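Local coordinates for protein 3-oxosteroid 1-dehydrogenase (Sterolibacterium denitrificans, PDB 7P18) that probably catalyses the FAD-dependent 1,2-dehydrogenation of 3-oxosteroids, passing the electrons to an acceptor, at residues E372-A375 / S379-P382; G398-M401 / I405-D408. All coordinates share one frame; numbering follows the deposited sequence.

Contact 1: E372-A375 / S379-P382; sequences ENHA and SAVP
His374 turns its CG anti to the backbone N (chi1 -172°), which carries the imidazole off the helix to the backbone of Ser379, Ala380 and Val381. With chi2 at 69°, ND1 faces the amide of Ala380. Ala380 N donates to His374 ND1 at 3.1 Å, with an N-H...acceptor angle of 163°. The donor lies almost in the ring plane, at the edge of the imidazole. Accepting this N-H is consistent with an unprotonated ND1, which would probably put the ring proton on NE2. Val381 takes a face of the same ring. Its CB stands over that face in a CH-pi contact, 4.1 Å from the centroid of the His374 ring, and the two side chains cross at about a right angle. Val381 CG2 also packs on His374 CB at 3.8 Å. The contact thus ties the C-terminal part of helix 363-377 to the loop that leads into strand 383-387, within the FAD-binding family region. Ala380 points its CB toward the helix and meets Asn373 OD1 at 3.4 Å. That oxygen is hydrogen-bonded to Ser377 OG and Asn350 ND2; its contact with the methyl is packing. Pro287 touches both His374 and Val381, and Trp292 and Ala493 of strand 486-502 also pack on Val381.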
ATOM      1  N   GLU A 372     -14.088   8.757  12.860  1.00 25.46           N
ATOM      2  CA  GLU A 372     -14.391  10.001  13.600  1.00 24.59           C
ATOM      3  C   GLU A 372     -15.874  10.331  13.428  1.00 29.02           C
ATOM      4  O   GLU A 372     -16.550  10.643  14.454  1.00 25.61           O
ATOM      5  CB  GLU A 372     -13.499  11.154  13.141  1.00 30.65           C
ATOM      6  CG  GLU A 372     -13.550  12.355  14.051  1.00 37.49           C
ATOM      7  CD  GLU A 372     -14.753  13.270  13.921  1.00 49.94           C
ATOM      8  OE1 GLU A 372     -15.440  13.218  12.852  1.00 57.44           O
ATOM      9  OE2 GLU A 372     -15.012  14.040  14.901  1.00 57.55           O
ATOM     10  N   ASN A 373     -16.407  10.270  12.205  1.00 24.28           N
ATOM     11  CA  ASN A 373     -17.852  10.578  12.001  1.00 25.57           C
ATOM     12  C   ASN A 373     -18.734   9.456  12.592  1.00 24.40           C
ATOM     13  O   ASN A 373     -19.803   9.782  13.108  1.00 24.87           O
ATOM     14  CB  ASN A 373     -18.197  10.818  10.544  1.00 25.77           C
ATOM     15  CG  ASN A 373     -19.612  11.329  10.425  1.00 25.35           C
ATOM     16  OD1 ASN A 373     -20.512  10.567  10.119  1.00 27.86           O
ATOM     17  ND2 ASN A 373     -19.802  12.599  10.728  1.00 24.81           N
ATOM     18  N   HIS A 374     -18.310   8.205  12.548  1.00 25.14           N
ATOM     19  CA  HIS A 374     -19.103   7.045  13.041  1.00 24.80           C
ATOM     20  C   HIS A 374     -19.364   7.222  14.543  1.00 28.93           C
ATOM     21  O   HIS A 374     -20.459   6.899  14.980  1.00 28.53           O
ATOM     22  CB  HIS A 374     -18.416   5.738  12.691  1.00 25.63           C
ATOM     23  CG  HIS A 374     -19.225   4.535  12.978  1.00 27.56           C
ATOM     24  ND1 HIS A 374     -20.352   4.233  12.248  1.00 23.98           N
ATOM     25  CD2 HIS A 374     -19.091   3.564  13.902  1.00 27.26           C
ATOM     26  CE1 HIS A 374     -20.886   3.130  12.711  1.00 25.88           C
ATOM     27  NE2 HIS A 374     -20.128   2.672  13.698  1.00 23.99           N
ATOM     28  N   ALA A 375     -18.417   7.817  15.267  1.00 27.93           N
ATOM     29  CA  ALA A 375     -18.508   8.037  16.727  1.00 31.50           C
ATOM     30  C   ALA A 375     -19.570   9.105  17.005  1.00 36.59           C
ATOM     31  O   ALA A 375     -20.204   8.994  18.039  1.00 37.65           O
ATOM     32  CB  ALA A 375     -17.152   8.404  17.296  1.00 32.04           C
ATOM     33  N   SER A 379     -23.277   5.990  11.847  1.00 29.49           N
ATOM     34  CA  SER A 379     -23.570   5.440  10.510  1.00 29.85           C
ATOM     35  C   SER A 379     -22.545   5.921   9.472  1.00 30.20           C
ATOM     36  O   SER A 379     -22.980   6.318   8.399  1.00 31.50           O
ATOM     37  CB  SER A 379     -24.988   5.827  10.087  1.00 31.94           C
ATOM     38  OG  SER A 379     -25.112   7.249  10.098  1.00 36.02           O
ATOM     39  N   ALA A 380     -21.244   5.818   9.738  1.00 26.67           N
ATOM     40  CA  ALA A 380     -20.184   6.166   8.756  1.00 24.37           C
ATOM     41  C   ALA A 380     -19.200   5.021   8.539  1.00 22.93           C
ATOM     42  O   ALA A 380     -18.332   5.177   7.697  1.00 23.36           O
ATOM     43  CB  ALA A 380     -19.517   7.430   9.198  1.00 23.44           C
ATOM     44  N   VAL A 381     -19.306   3.911   9.271  1.00 23.84           N
ATOM     45  CA  VAL A 381     -18.531   2.683   8.938  1.00 22.16           C
ATOM     46  C   VAL A 381     -19.538   1.567   8.756  1.00 24.68           C
ATOM     47  O   VAL A 381     -20.113   1.170   9.775  1.00 26.27           O
ATOM     48  CB  VAL A 381     -17.527   2.344  10.059  1.00 24.75           C
ATOM     49  CG1 VAL A 381     -16.775   1.061   9.753  1.00 26.04           C
ATOM     50  CG2 VAL A 381     -16.565   3.501  10.301  1.00 24.48           C
ATOM     51  N   PRO A 382     -19.834   1.085   7.524  1.00 23.32           N
ATOM     52  CA  PRO A 382     -19.371   1.694   6.274  1.00 21.67           C
ATOM     53  C   PRO A 382     -20.076   3.007   5.949  1.00 23.80           C
ATOM     54  O   PRO A 382     -20.982   3.415   6.646  1.00 21.18           O
ATOM     55  CB  PRO A 382     -19.719   0.662   5.203  1.00 23.53           C
ATOM     56  CG  PRO A 382     -20.927  -0.040   5.767  1.00 24.18           C
ATOM     57  CD  PRO A 382     -20.669  -0.092   7.263  1.00 25.25           C
TER

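Contact 2: G398-M401 / I405-D408; sequences GPLM and IQPD
Gln406 and Met401 meet with their side chains slanted across each other, the amide of Gln406 lying against the backbone of Met401. Both belong to the long surface loop between helix 389-394 and strand 418-420, within the FAD-binding family region. The Gln406 chain runs extended beyond CG, which takes its amide across to the other segment. There Met401 N donates a weak hydrogen bond to Gln406 OE1, at 3.2 Å and 155°. Gln406 NE2 lies 3.1 Å from Met401 N, but two donors face each other there and no bond forms. The amide thus sits beside the peptide nitrogen, with only its oxygen able to accept. Leu400 crosses Gln406 at about a right angle, and Leu400 CD2 comes within 3.8 Å of Gln406 NE2. Without the amide, as with an alanine here, Met401 N would probably lose this acceptor and a gap would open beside Leu400 and Met401. Arg392 of helix 389-394 touches the side chains of both Leu400 and Gln406. It also donates to Met401 O and forms a salt bridge with Asp408 OD1, while Asp408 OD2 makes a salt bridge to Arg419 and a hydrogen bond to Tyr487. Met401 CB also packs against Ile405 CG1 at 4.2 Å. The Met401 chain then bends at chi2 (-57°), leading its sulfur away from Ile405, while Met401 CB stays 3.3 Å from Gln406 OE1.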
ATOM      1  N   GLY A 398     -13.141   1.382  -8.493  1.00 24.94           N
ATOM      2  CA  GLY A 398     -12.676   0.055  -8.067  1.00 25.81           C
ATOM      3  C   GLY A 398     -12.951  -0.985  -9.131  1.00 27.57           C
ATOM      4  O   GLY A 398     -12.490  -0.832 -10.266  1.00 26.40           O
ATOM      5  N   PRO A 399     -13.752  -2.041  -8.841  1.00 26.90           N
ATOM      6  CA  PRO A 399     -14.028  -3.058  -9.844  1.00 27.37           C
ATOM      7  C   PRO A 399     -14.880  -2.567 -11.030  1.00 27.23           C
ATOM      8  O   PRO A 399     -14.881  -3.240 -12.007  1.00 31.20           O
ATOM      9  CB  PRO A 399     -14.793  -4.139  -9.063  1.00 29.04           C
ATOM     10  CG  PRO A 399     -15.483  -3.347  -7.965  1.00 28.96           C
ATOM     11  CD  PRO A 399     -14.478  -2.289  -7.572  1.00 27.52           C
ATOM     12  N   LEU A 400     -15.565  -1.433 -10.933  1.00 26.44           N
ATOM     13  CA  LEU A 400     -16.371  -0.910 -12.072  1.00 31.28           C
ATOM     14  C   LEU A 400     -15.432  -0.212 -13.059  1.00 32.86           C
ATOM     15  O   LEU A 400     -14.737   0.716 -12.651  1.00 29.41           O
ATOM     16  CB  LEU A 400     -17.416   0.096 -11.609  1.00 31.82           C
ATOM     17  CG  LEU A 400     -18.556  -0.443 -10.767  1.00 32.33           C
ATOM     18  CD1 LEU A 400     -19.592   0.656 -10.582  1.00 30.82           C
ATOM     19  CD2 LEU A 400     -19.185  -1.652 -11.434  1.00 35.47           C
ATOM     20  N   MET A 401     -15.407  -0.681 -14.288  1.00 33.00           N
ATOM     21  CA  MET A 401     -14.767   0.028 -15.422  1.00 34.25           C
ATOM     22  C   MET A 401     -15.769   1.028 -15.985  1.00 30.57           C
ATOM     23  O   MET A 401     -16.976   0.912 -15.749  1.00 31.51           O
ATOM     24  CB  MET A 401     -14.304  -0.975 -16.484  1.00 40.04           C
ATOM     25  CG  MET A 401     -13.121  -1.833 -16.013  1.00 49.40           C
ATOM     26  SD  MET A 401     -11.729  -0.786 -15.513  1.00 58.75           S
ATOM     27  CE  MET A 401     -11.798  -0.815 -13.717  1.00 54.93           C
ATOM     28  N   ILE A 405     -17.135   1.375 -21.761  1.00 39.50           N
ATOM     29  CA  ILE A 405     -16.479   0.112 -22.217  1.00 42.28           C
ATOM     30  C   ILE A 405     -17.088  -1.128 -21.540  1.00 44.70           C
ATOM     31  O   ILE A 405     -16.909  -2.186 -22.108  1.00 46.29           O
ATOM     32  CB  ILE A 405     -14.948   0.167 -22.054  1.00 50.57           C
ATOM     33  CG1 ILE A 405     -14.492   0.024 -20.603  1.00 52.29           C
ATOM     34  CG2 ILE A 405     -14.394   1.429 -22.691  1.00 57.85           C
ATOM     35  CD1 ILE A 405     -12.984  -0.025 -20.445  1.00 65.38           C
ATOM     36  N   GLN A 406     -17.757  -1.018 -20.383  1.00 45.88           N
ATOM     37  CA  GLN A 406     -18.311  -2.188 -19.627  1.00 51.27           C
ATOM     38  C   GLN A 406     -19.704  -1.828 -19.124  1.00 44.73           C
ATOM     39  O   GLN A 406     -19.851  -0.965 -18.272  1.00 51.82           O
ATOM     40  CB  GLN A 406     -17.379  -2.578 -18.470  1.00 57.33           C
ATOM     41  CG  GLN A 406     -18.065  -3.201 -17.249  1.00 66.68           C
ATOM     42  CD  GLN A 406     -17.367  -2.972 -15.925  1.00 68.06           C
ATOM     43  OE1 GLN A 406     -16.263  -3.457 -15.687  1.00 69.78           O
ATOM     44  NE2 GLN A 406     -18.019  -2.272 -15.008  1.00 59.72           N
ATOM     45  N   PRO A 407     -20.771  -2.480 -19.617  1.00 43.80           N
ATOM     46  CA  PRO A 407     -22.123  -2.219 -19.118  1.00 44.99           C
ATOM     47  C   PRO A 407     -22.304  -2.809 -17.714  1.00 35.43           C
ATOM     48  O   PRO A 407     -21.493  -3.593 -17.323  1.00 38.86           O
ATOM     49  CB  PRO A 407     -23.023  -2.944 -20.130  1.00 46.56           C
ATOM     50  CG  PRO A 407     -22.153  -4.092 -20.609  1.00 48.35           C
ATOM     51  CD  PRO A 407     -20.740  -3.542 -20.635  1.00 43.54           C
ATOM     52  N   ASP A 408     -23.342  -2.377 -17.007  1.00 34.74           N
ATOM     53  CA  ASP A 408     -23.724  -2.858 -15.661  1.00 32.29           C
ATOM     54  C   ASP A 408     -23.830  -4.387 -15.664  1.00 39.84           C
ATOM     55  O   ASP A 408     -24.450  -4.948 -16.589  1.00 38.60           O
ATOM     56  CB  ASP A 408     -25.012  -2.182 -15.203  1.00 31.75           C
ATOM     57  CG  ASP A 408     -24.875  -0.699 -14.936  1.00 28.41           C
ATOM     58  OD1 ASP A 408     -23.728  -0.219 -14.941  1.00 32.10           O
ATOM     59  OD2 ASP A 408     -25.905  -0.056 -14.655  1.00 31.20           O
TER

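In the fold
The two contacts follow in series along the chain, contact 1 closing before contact 2 opens. They do not touch: their centres are 28 Å apart and their nearest atoms about 14 Å. Strand 383-387 and helix 389-394 lie between them in sequence. Strand 486-502 links their surroundings, since it packs on Val381 and Pro382 of contact 1 and supplies Tyr487 to Asp408 of contact 2. Both contacts lie away from the FAD and steroid sites. Contact 2 lies nearer the ligands, with the Met401 side chain about 9 Å from the bound steroid and the Pro399 side chain about 12 Å from FAD.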